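Local coordinates for hypothetical protein (Bacteroides uniformis ATCC 8492, PDB 4QRL) that is of unknown function but has a lipocalin-like barrel, a fold that in relatives often binds small hydrophobic molecules, at residues G11-R16 with S100-E105; V31-Q36 with T81-P86; G38-I43 with I65-L70. All coordinates share one frame; numbering follows the deposited sequence. Where two conformers were deposited one is given.

Overall arrangement
All three contacts belong to one antiparallel eight-stranded barrel, whose strands follow each other round the wall in chain order. Interaction 1 joins strand 11-19 to strand 101-106, the first to the last but one, across strand 109-115. Interaction 2 lies within that span and sets strand 25-36 against the residues at the end of helix 79-82. Interaction 3 is innermost in sequence and brings side chains of strands 39-45 and 64-69 together over strand 51-61. The centres of interactions 2 and 3 are about 7 Å apart. Interaction 1 lies about 11 Å from interaction 2 and about 13 Å from interaction 3. All three contribute aromatic and aliphatic side chains to the barrel interior.

Interaction 1. Residues G11-R16 with S100-E105; sequences GKWQLR and SSLRLE
Trp13 lays its indole against Leu102, and most of the buried surface belongs to this pair. Leu102 CB sits over one face of the six-membered ring, 3.7 Å from its centroid and 15° off the normal. This is a CH-pi contact. The two side chains cross at about a right angle. Leu102 CG is anti to the backbone N (chi1 176°), and the branch ends with CD2 at 4.2 Å from Trp13 CD2. The rim of the indole meets the backbone: Trp13 CZ3 is 3.5 Å from Ser100 O, which lies at the ring edge. Gly11, Lys12 and Trp13 match the Gly-X-Trp pattern that opens the first strand of lipocalins. As in that family, the tryptophan packs inside the barrel near one end. It reaches past strand 109-115, which separates the two segments in the sheet. Trp13 NE1 donates a hydrogen bond to Leu9 O, which helps to fix the turn of the indole, and Phe35 meets the ring as well. With an alanine here, Leu102 would probably lose its aromatic partner and a gap would open beside Ser100. Ser100 and Ser101 point their CB atoms away from the tryptophan strand, and Ser101 OG is hydrogen-bonded to Asp96 OD2.

Interaction 2. Residues V31-Q36 with T81-P86; sequences VFYNFQ and TYFGWP
The rings of Tyr33 and Phe83 lie nearly parallel, their planes at 21°, but are slid apart with centroids 5.8 Å from each other. They barely overlap. The setting is the interior of the lipocalin-like barrel, where the residues at and after the end of helix 79-82 face strand 25-36. A water lies in the plane of the Tyr33 ring at its edge, and the same water stands above one face of Phe83. The edge of Phe83 is turned to Trp85 CE2, while Phe83 CD1 lies over the Trp85 face, 3.4 Å above its plane. Tyr33 and Phe83 come from opposite directions. The closest approach is at the hydroxyl end: Tyr33 OH is 3.4 Å from Phe83 CE1, and Phe83 CE1 also touches Tyr33 CZ. Further along, Val31 packs on Tyr82. Its CG2 branch, anti to the carbonyl carbon, reaches Tyr82 CD1 at 3.8 Å. Phe40 and Phe54 extend the aromatic cluster, each edge-to-face with one ring: Phe40 with Tyr33 and Phe54 with Phe83. The polar link between the segments runs through the water. It is hydrogen-bonded to Tyr33 OH at 2.7 Å and donates a hydrogen bond to Tyr82 O, also at 2.7 Å.

Interaction 3. Residues G38-I43 with I65-L70; sequences GSFSAI and ISIILL
Phe40 meets Ile67 and Leu69, and these three buried side chains make up the tight part of the contact. Ile67 CG2 is set over one face of the Phe40 ring, 3.7 Å from the centroid and 14° off the normal. It is a CH-pi approach, with Ile67 lying across the phenyl. The methyl sits slightly toward the rim, so its nearest ring atom is Phe40 CD2, at 3.6 Å. The other branch of Ile67 also takes part: Ile67 CD1 comes to 4.0 Å from Phe40 CE1. Leu69 approaches differently. Its CD2 methyl lies at the ring edge, near the plane, 3.7 Å from Phe40 CD2. Phe40 CD2 is thus touched by one methyl from above the ring and by another from beside it. The torsion of Phe40 explains the reach: CG is anti to the backbone N (chi1 176°), which carries the ring across to strand 64-69.

Beyond these three residues the segments diverge and the fit is loose. Ala42 and Ile65 direct their CB atoms toward the opposite segment, but Ala42 CB stays 6.1 Å from Leu69 CD2, and Ile65 CD1 stays 6.4 Å from Phe40 CD1. Phe83 packs on Ala42, and Phe35 packs on Ile65. The CB atoms of Ser41 and Ile68 point away from the opposite segment. Ile68 lies on the exposed outer side. Ser66 is partly exposed, and its OG is hydrogen-bonded to Thr91 OG1.

The segments are not neighbours in the sheet. Strand 51-61 runs between them and is joined to the first by backbone hydrogen bonding, as between Phe40 and Gly56. Apolar side chains that meet inside the curved wall, over an intervening strand, are characteristic of the hydrophobic interior of an up-and-down lipocalin-like barrel.

Interaction 1. Residues G11-R16 with S100-E105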
loop_
_atom_site.group_PDB
_atom_site.type_symbol
_atom_site.label_atom_id
_atom_site.label_comp_id
_atom_site.label_asym_id
_atom_site.label_seq_id
_atom_site.Cartn_x
_atom_site.Cartn_y
_atom_site.Cartn_z
ATOM N N GLY A 11 -5.052 -0.262 -11.431
ATOM C CA GLY A 11 -4.424 -1.573 -11.568
ATOM C C GLY A 11 -3.682 -2.064 -10.347
ATOM O O GLY A 11 -3.848 -1.538 -9.244
ATOM N N LYS A 12 -2.775 -3.042 -10.573
ATOM C CA LYS A 12 -2.036 -3.720 -9.524
ATOM C C LYS A 12 -0.603 -3.264 -9.507
ATOM O O LYS A 12 0.001 -3.048 -10.560
ATOM C CB LYS A 12 -2.138 -5.246 -9.711
ATOM C CG LYS A 12 -1.563 -6.030 -8.520
ATOM C CD LYS A 12 -1.731 -7.539 -8.741
ATOM C CE LYS A 12 -2.880 -8.114 -7.965
ATOM N NZ LYS A 12 -4.195 -7.655 -8.469
ATOM N N TRP A 13 -0.078 -3.153 -8.308
ATOM C CA TRP A 13 1.238 -2.631 -8.036
ATOM C C TRP A 13 2.004 -3.510 -7.085
ATOM O O TRP A 13 1.503 -3.818 -5.991
ATOM C CB TRP A 13 1.071 -1.238 -7.392
ATOM C CG TRP A 13 0.505 -0.196 -8.292
ATOM C CD1 TRP A 13 -0.788 0.232 -8.346
ATOM C CD2 TRP A 13 1.256 0.670 -9.149
ATOM N NE1 TRP A 13 -0.914 1.234 -9.292
ATOM C CE2 TRP A 13 0.333 1.522 -9.801
ATOM C CE3 TRP A 13 2.617 0.762 -9.485
ATOM C CZ2 TRP A 13 0.745 2.510 -10.701
ATOM C CZ3 TRP A 13 3.007 1.663 -10.478
ATOM C CH2 TRP A 13 2.078 2.517 -11.077
ATOM N N GLN A 14 3.210 -3.902 -7.477
ATOM C CA GLN A 14 4.052 -4.694 -6.567
ATOM C C GLN A 14 4.850 -3.750 -5.704
ATOM O O GLN A 14 5.586 -2.934 -6.242
ATOM C CB GLN A 14 5.012 -5.605 -7.350
ATOM C CG GLN A 14 5.959 -6.376 -6.396
ATOM C CD GLN A 14 6.978 -7.227 -7.090
ATOM O OE1 GLN A 14 7.458 -6.898 -8.168
ATOM N NE2 GLN A 14 7.366 -8.326 -6.448
ATOM N N LEU A 15 4.736 -3.881 -4.369
ATOM C CA LEU A 15 5.540 -3.055 -3.461
ATOM C C LEU A 15 6.925 -3.704 -3.429
ATOM O O LEU A 15 7.093 -4.816 -2.923
ATOM C CB LEU A 15 4.895 -2.949 -2.061
ATOM C CG LEU A 15 5.268 -1.703 -1.198
ATOM C CD1 LEU A 15 4.287 -1.536 -0.026
ATOM C CD2 LEU A 15 6.684 -1.804 -0.638
ATOM N N ARG A 16 7.879 -3.054 -4.070
ATOM C CA ARG A 16 9.241 -3.567 -4.227
ATOM C C ARG A 16 10.143 -3.292 -3.067
ATOM O O ARG A 16 11.096 -4.051 -2.826
ATOM C CB ARG A 16 9.902 -2.893 -5.463
ATOM C CG ARG A 16 9.276 -3.229 -6.778
ATOM C CD ARG A 16 10.024 -2.491 -7.865
ATOM N NE ARG A 16 11.369 -3.020 -8.072
ATOM C CZ ARG A 16 12.168 -2.652 -9.067
ATOM N NH1 ARG A 16 11.765 -1.748 -9.954
ATOM N NH2 ARG A 16 13.376 -3.181 -9.182
ATOM N N SER A 100 4.108 3.099 -14.929
ATOM C CA SER A 100 4.864 1.941 -14.444
ATOM C C SER A 100 5.471 2.119 -13.043
ATOM O O SER A 100 5.900 1.133 -12.450
ATOM C CB SER A 100 5.963 1.604 -15.450
ATOM O OG SER A 100 6.792 2.736 -15.613
ATOM N N SER A 101 5.476 3.351 -12.495
ATOM C CA SER A 101 6.118 3.642 -11.220
ATOM C C SER A 101 5.196 4.396 -10.244
ATOM O O SER A 101 4.490 5.310 -10.645
ATOM C CB SER A 101 7.377 4.470 -11.457
ATOM O OG SER A 101 7.900 4.950 -10.230
ATOM N N LEU A 102 5.246 4.029 -8.974
ATOM C CA LEU A 102 4.467 4.661 -7.907
ATOM C C LEU A 102 5.342 4.779 -6.652
ATOM O O LEU A 102 5.970 3.804 -6.252
ATOM C CB LEU A 102 3.151 3.912 -7.596
ATOM C CG LEU A 102 2.292 4.443 -6.409
ATOM C CD1 LEU A 102 1.754 5.876 -6.671
ATOM C CD2 LEU A 102 1.133 3.531 -6.116
ATOM N N ARG A 103 5.397 5.979 -6.069
ATOM C CA ARG A 103 6.182 6.241 -4.875
ATOM C C ARG A 103 5.300 6.992 -3.883
ATOM O O ARG A 103 4.834 8.116 -4.173
ATOM C CB ARG A 103 7.456 7.029 -5.247
ATOM C CG ARG A 103 8.507 7.122 -4.160
ATOM C CD ARG A 103 9.571 8.107 -4.601
ATOM N NE ARG A 103 10.647 8.229 -3.630
ATOM C CZ ARG A 103 11.785 7.543 -3.683
ATOM N NH1 ARG A 103 11.999 6.673 -4.663
ATOM N NH2 ARG A 103 12.714 7.717 -2.755
ATOM N N LEU A 104 5.041 6.352 -2.738
ATOM C CA LEU A 104 4.217 6.868 -1.660
ATOM C C LEU A 104 5.096 7.223 -0.457
ATOM O O LEU A 104 6.068 6.528 -0.181
ATOM C CB LEU A 104 3.136 5.843 -1.255
ATOM C CG LEU A 104 2.112 5.443 -2.327
ATOM C CD1 LEU A 104 1.096 4.460 -1.761
ATOM C CD2 LEU A 104 1.418 6.672 -2.951
ATOM N N GLU A 105 4.774 8.320 0.224
ATOM C CA GLU A 105 5.540 8.760 1.385
ATOM C C GLU A 105 4.614 9.046 2.544
ATOM O O GLU A 105 3.604 9.705 2.376
ATOM C CB GLU A 105 6.376 9.985 1.014
ATOM C CG GLU A 105 7.310 10.498 2.106
ATOM C CD GLU A 105 6.673 11.475 3.067
ATOM O OE1 GLU A 105 5.817 12.282 2.633
ATOM O OE2 GLU A 105 6.999 11.398 4.268
#

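Interaction 2. Residues V31-Q36 with T81-P86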
loop_
_atom_site.group_PDB
_atom_site.type_symbol
_atom_site.label_atom_id
_atom_site.label_comp_id
_atom_site.label_asym_id
_atom_site.label_seq_id
_atom_site.Cartn_x
_atom_site.Cartn_y
_atom_site.Cartn_z
ATOM N N VAL A 31 3.979 -8.121 -1.241
ATOM C CA VAL A 31 2.835 -7.218 -1.055
ATOM C C VAL A 31 2.462 -6.579 -2.377
ATOM O O VAL A 31 3.337 -6.096 -3.103
ATOM C CB VAL A 31 3.117 -6.139 0.013
ATOM C CG1 VAL A 31 1.915 -5.215 0.187
ATOM C CG2 VAL A 31 3.519 -6.768 1.358
ATOM N N PHE A 32 1.157 -6.576 -2.667
ATOM C CA PHE A 32 0.616 -6.058 -3.931
ATOM C C PHE A 32 -0.567 -5.180 -3.632
ATOM O O PHE A 32 -1.485 -5.630 -2.927
ATOM C CB PHE A 32 0.194 -7.232 -4.854
ATOM C CG PHE A 32 1.348 -8.139 -5.218
ATOM C CD1 PHE A 32 1.815 -9.099 -4.314
ATOM C CD2 PHE A 32 2.052 -7.950 -6.399
ATOM C CE1 PHE A 32 2.925 -9.894 -4.622
ATOM C CE2 PHE A 32 3.158 -8.764 -6.709
ATOM C CZ PHE A 32 3.572 -9.732 -5.828
ATOM N N TYR A 33 -0.537 -3.911 -4.095
ATOM C CA TYR A 33 -1.674 -2.985 -3.872
ATOM C C TYR A 33 -2.474 -2.887 -5.144
ATOM O O TYR A 33 -1.906 -2.887 -6.228
ATOM C CB TYR A 33 -1.212 -1.565 -3.474
ATOM C CG TYR A 33 -0.758 -1.315 -2.054
ATOM C CD1 TYR A 33 -0.408 -2.369 -1.211
ATOM C CD2 TYR A 33 -0.564 -0.016 -1.584
ATOM C CE1 TYR A 33 0.026 -2.136 0.092
ATOM C CE2 TYR A 33 -0.081 0.224 -0.301
ATOM C CZ TYR A 33 0.216 -0.838 0.530
ATOM O OH TYR A 33 0.653 -0.597 1.814
ATOM N N ASN A 34 -3.790 -2.752 -5.027
ATOM C CA ASN A 34 -4.633 -2.661 -6.199
ATOM C C ASN A 34 -5.596 -1.505 -6.023
ATOM O O ASN A 34 -6.175 -1.323 -4.932
ATOM C CB ASN A 34 -5.377 -3.992 -6.367
ATOM C CG ASN A 34 -6.089 -4.118 -7.663
ATOM O OD1 ASN A 34 -7.278 -3.799 -7.789
ATOM N ND2 ASN A 34 -5.367 -4.589 -8.651
ATOM N N PHE A 35 -5.693 -0.673 -7.060
ATOM C CA PHE A 35 -6.557 0.508 -7.080
ATOM C C PHE A 35 -7.556 0.373 -8.217
ATOM O O PHE A 35 -7.151 0.282 -9.380
ATOM C CB PHE A 35 -5.715 1.797 -7.248
ATOM C CG PHE A 35 -4.639 1.992 -6.204
ATOM C CD1 PHE A 35 -4.914 2.650 -5.009
ATOM C CD2 PHE A 35 -3.328 1.575 -6.443
ATOM C CE1 PHE A 35 -3.915 2.823 -4.039
ATOM C CE2 PHE A 35 -2.338 1.713 -5.457
ATOM C CZ PHE A 35 -2.614 2.396 -4.293
ATOM N N GLN A 36 -8.863 0.376 -7.906
ATOM C CA GLN A 36 -9.836 0.301 -8.994
ATOM C C GLN A 36 -11.047 1.187 -8.704
ATOM O O GLN A 36 -11.927 0.773 -7.952
ATOM C CB GLN A 36 -10.289 -1.151 -9.266
ATOM C CG GLN A 36 -9.239 -2.078 -9.925
ATOM C CD GLN A 36 -8.885 -1.761 -11.370
ATOM O OE1 GLN A 36 -9.551 -0.983 -12.062
ATOM N NE2 GLN A 36 -7.839 -2.403 -11.875
ATOM N N THR A 81 1.251 -6.844 10.624
ATOM C CA THR A 81 2.375 -7.327 9.847
ATOM C C THR A 81 2.525 -6.472 8.595
ATOM O O THR A 81 3.648 -6.169 8.171
ATOM C CB THR A 81 2.160 -8.812 9.487
ATOM O OG1 THR A 81 1.955 -9.538 10.686
ATOM C CG2 THR A 81 3.314 -9.415 8.718
ATOM N N TYR A 82 1.389 -6.090 7.997
ATOM C CA TYR A 82 1.424 -5.421 6.699
ATOM C C TYR A 82 0.959 -3.989 6.704
ATOM O O TYR A 82 1.309 -3.257 5.774
ATOM C CB TYR A 82 0.600 -6.229 5.702
ATOM C CG TYR A 82 1.157 -7.623 5.483
ATOM C CD1 TYR A 82 2.337 -7.819 4.768
ATOM C CD2 TYR A 82 0.519 -8.739 6.009
ATOM C CE1 TYR A 82 2.858 -9.094 4.570
ATOM C CE2 TYR A 82 1.037 -10.019 5.829
ATOM C CZ TYR A 82 2.200 -10.191 5.096
ATOM O OH TYR A 82 2.713 -11.438 4.916
ATOM N N PHE A 83 0.165 -3.584 7.709
ATOM C CA PHE A 83 -0.372 -2.235 7.783
ATOM C C PHE A 83 -0.178 -1.657 9.176
ATOM O O PHE A 83 0.778 -0.892 9.378
ATOM C CB PHE A 83 -1.852 -2.229 7.328
ATOM C CG PHE A 83 -1.996 -2.572 5.861
ATOM C CD1 PHE A 83 -1.837 -1.592 4.883
ATOM C CD2 PHE A 83 -2.237 -3.883 5.453
ATOM C CE1 PHE A 83 -1.939 -1.912 3.523
ATOM C CE2 PHE A 83 -2.297 -4.207 4.099
ATOM C CZ PHE A 83 -2.142 -3.221 3.144
ATOM N N GLY A 84 -1.048 -2.018 10.125
ATOM C CA GLY A 84 -0.936 -1.508 11.490
ATOM C C GLY A 84 -1.319 -0.044 11.612
ATOM O O GLY A 84 -0.970 0.607 12.591
ATOM N N TRP A 85 -2.052 0.494 10.607
ATOM C CA TRP A 85 -2.453 1.901 10.613
ATOM C C TRP A 85 -3.475 2.185 11.682
ATOM O O TRP A 85 -4.411 1.394 11.835
ATOM C CB TRP A 85 -3.034 2.326 9.254
ATOM C CG TRP A 85 -2.146 2.129 8.065
ATOM C CD1 TRP A 85 -0.783 2.073 8.041
ATOM C CD2 TRP A 85 -2.575 2.044 6.701
ATOM N NE1 TRP A 85 -0.342 1.887 6.753
ATOM C CE2 TRP A 85 -1.418 1.898 5.905
ATOM C CE3 TRP A 85 -3.837 2.062 6.073
ATOM C CZ2 TRP A 85 -1.473 1.815 4.518
ATOM C CZ3 TRP A 85 -3.888 1.983 4.690
ATOM C CH2 TRP A 85 -2.718 1.840 3.930
ATOM N N PRO A 86 -3.348 3.327 12.407
ATOM C CA PRO A 86 -4.380 3.675 13.387
ATOM C C PRO A 86 -5.717 3.921 12.678
ATOM O O PRO A 86 -5.742 4.555 11.615
ATOM C CB PRO A 86 -3.834 4.943 14.047
ATOM C CG PRO A 86 -2.927 5.545 13.048
ATOM C CD PRO A 86 -2.320 4.382 12.307
HETATM O O HOH W 1 1.866 -2.496 3.222
#

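Interaction 3. Residues G38-I43 with I65-L70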
loop_
_atom_site.group_PDB
_atom_site.type_symbol
_atom_site.label_atom_id
_atom_site.label_comp_id
_atom_site.label_asym_id
_atom_site.label_seq_id
_atom_site.Cartn_x
_atom_site.Cartn_y
_atom_site.Cartn_z
ATOM N N GLY A 38 -11.724 3.861 -6.817
ATOM C CA GLY A 38 -12.053 4.035 -5.402
ATOM C C GLY A 38 -11.865 2.809 -4.542
ATOM O O GLY A 38 -11.640 2.942 -3.340
ATOM N N SER A 39 -11.966 1.602 -5.122
ATOM C CA SER A 39 -11.744 0.363 -4.374
ATOM C C SER A 39 -10.257 0.051 -4.212
ATOM O O SER A 39 -9.488 0.103 -5.173
ATOM C CB SER A 39 -12.409 -0.829 -5.076
ATOM O OG SER A 39 -13.808 -0.876 -4.867
ATOM N N PHE A 40 -9.860 -0.242 -2.986
ATOM C CA PHE A 40 -8.504 -0.611 -2.654
ATOM C C PHE A 40 -8.477 -2.030 -2.145
ATOM O O PHE A 40 -9.358 -2.452 -1.382
ATOM C CB PHE A 40 -7.925 0.327 -1.560
ATOM C CG PHE A 40 -6.538 -0.082 -1.121
ATOM C CD1 PHE A 40 -5.415 0.277 -1.869
ATOM C CD2 PHE A 40 -6.347 -0.812 0.058
ATOM C CE1 PHE A 40 -4.128 -0.059 -1.431
ATOM C CE2 PHE A 40 -5.066 -1.182 0.469
ATOM C CZ PHE A 40 -3.960 -0.792 -0.267
ATOM N N SER A 41 -7.437 -2.746 -2.518
ATOM C CA SER A 41 -7.200 -4.059 -1.988
ATOM C C SER A 41 -5.699 -4.303 -1.986
ATOM O O SER A 41 -4.971 -3.714 -2.784
ATOM C CB SER A 41 -7.980 -5.137 -2.745
ATOM O OG SER A 41 -7.676 -5.225 -4.124
ATOM N N ALA A 42 -5.236 -5.084 -1.014
ATOM C CA ALA A 42 -3.814 -5.462 -0.906
ATOM C C ALA A 42 -3.717 -6.954 -0.709
ATOM O O ALA A 42 -4.367 -7.506 0.181
ATOM C CB ALA A 42 -3.124 -4.723 0.229
ATOM N N ILE A 43 -2.977 -7.615 -1.591
ATOM C CA ILE A 43 -2.735 -9.045 -1.505
ATOM C C ILE A 43 -1.380 -9.200 -0.849
ATOM O O ILE A 43 -0.400 -8.622 -1.313
ATOM C CB ILE A 43 -2.792 -9.741 -2.895
ATOM C CG1 ILE A 43 -4.202 -9.724 -3.512
ATOM C CG2 ILE A 43 -2.223 -11.162 -2.823
ATOM C CD1 ILE A 43 -4.239 -10.050 -5.051
ATOM N N ILE A 65 -2.945 10.730 -1.275
ATOM C CA ILE A 65 -3.873 9.601 -1.401
ATOM C C ILE A 65 -4.215 9.128 -0.004
ATOM O O ILE A 65 -3.325 8.805 0.782
ATOM C CB ILE A 65 -3.361 8.455 -2.318
ATOM C CG1 ILE A 65 -4.381 7.306 -2.410
ATOM C CG2 ILE A 65 -1.962 7.957 -1.920
ATOM C CD1 ILE A 65 -4.075 6.289 -3.514
ATOM N N SER A 66 -5.497 9.104 0.307
ATOM C CA SER A 66 -5.954 8.639 1.617
ATOM C C SER A 66 -6.554 7.244 1.459
ATOM O O SER A 66 -7.519 7.061 0.704
ATOM C CB SER A 66 -6.978 9.602 2.216
ATOM O OG SER A 66 -6.422 10.878 2.472
ATOM N N ILE A 67 -5.966 6.266 2.129
ATOM C CA ILE A 67 -6.442 4.879 2.059
ATOM C C ILE A 67 -7.105 4.547 3.389
ATOM O O ILE A 67 -6.599 4.919 4.461
ATOM C CB ILE A 67 -5.290 3.888 1.712
ATOM C CG1 ILE A 67 -4.542 4.319 0.435
ATOM C CG2 ILE A 67 -5.808 2.436 1.598
ATOM C CD1 ILE A 67 -3.206 3.474 0.116
ATOM N N ILE A 68 -8.288 3.933 3.318
ATOM C CA ILE A 68 -9.013 3.557 4.541
ATOM C C ILE A 68 -9.451 2.100 4.391
ATOM O O ILE A 68 -10.151 1.740 3.435
ATOM C CB ILE A 68 -10.178 4.504 4.936
ATOM C CG1 ILE A 68 -10.913 3.939 6.201
ATOM C CG2 ILE A 68 -11.132 4.738 3.741
ATOM C CD1 ILE A 68 -11.919 4.817 6.872
ATOM N N LEU A 69 -8.990 1.263 5.319
ATOM C CA LEU A 69 -9.320 -0.145 5.280
ATOM C C LEU A 69 -10.578 -0.414 6.072
ATOM O O LEU A 69 -10.880 0.284 7.056
ATOM C CB LEU A 69 -8.159 -0.984 5.836
ATOM C CG LEU A 69 -6.840 -0.889 5.045
ATOM C CD1 LEU A 69 -5.759 -1.643 5.730
ATOM C CD2 LEU A 69 -6.992 -1.405 3.617
ATOM N N LEU A 70 -11.302 -1.463 5.656
ATOM C CA LEU A 70 -12.525 -1.904 6.324
ATOM C C LEU A 70 -12.208 -2.436 7.708
ATOM O O LEU A 70 -11.122 -3.015 7.912
ATOM C CB LEU A 70 -13.198 -3.023 5.496
ATOM C CG LEU A 70 -13.685 -2.692 4.095
ATOM C CD1 LEU A 70 -14.073 -3.990 3.361
ATOM C CD2 LEU A 70 -14.901 -1.801 4.162
#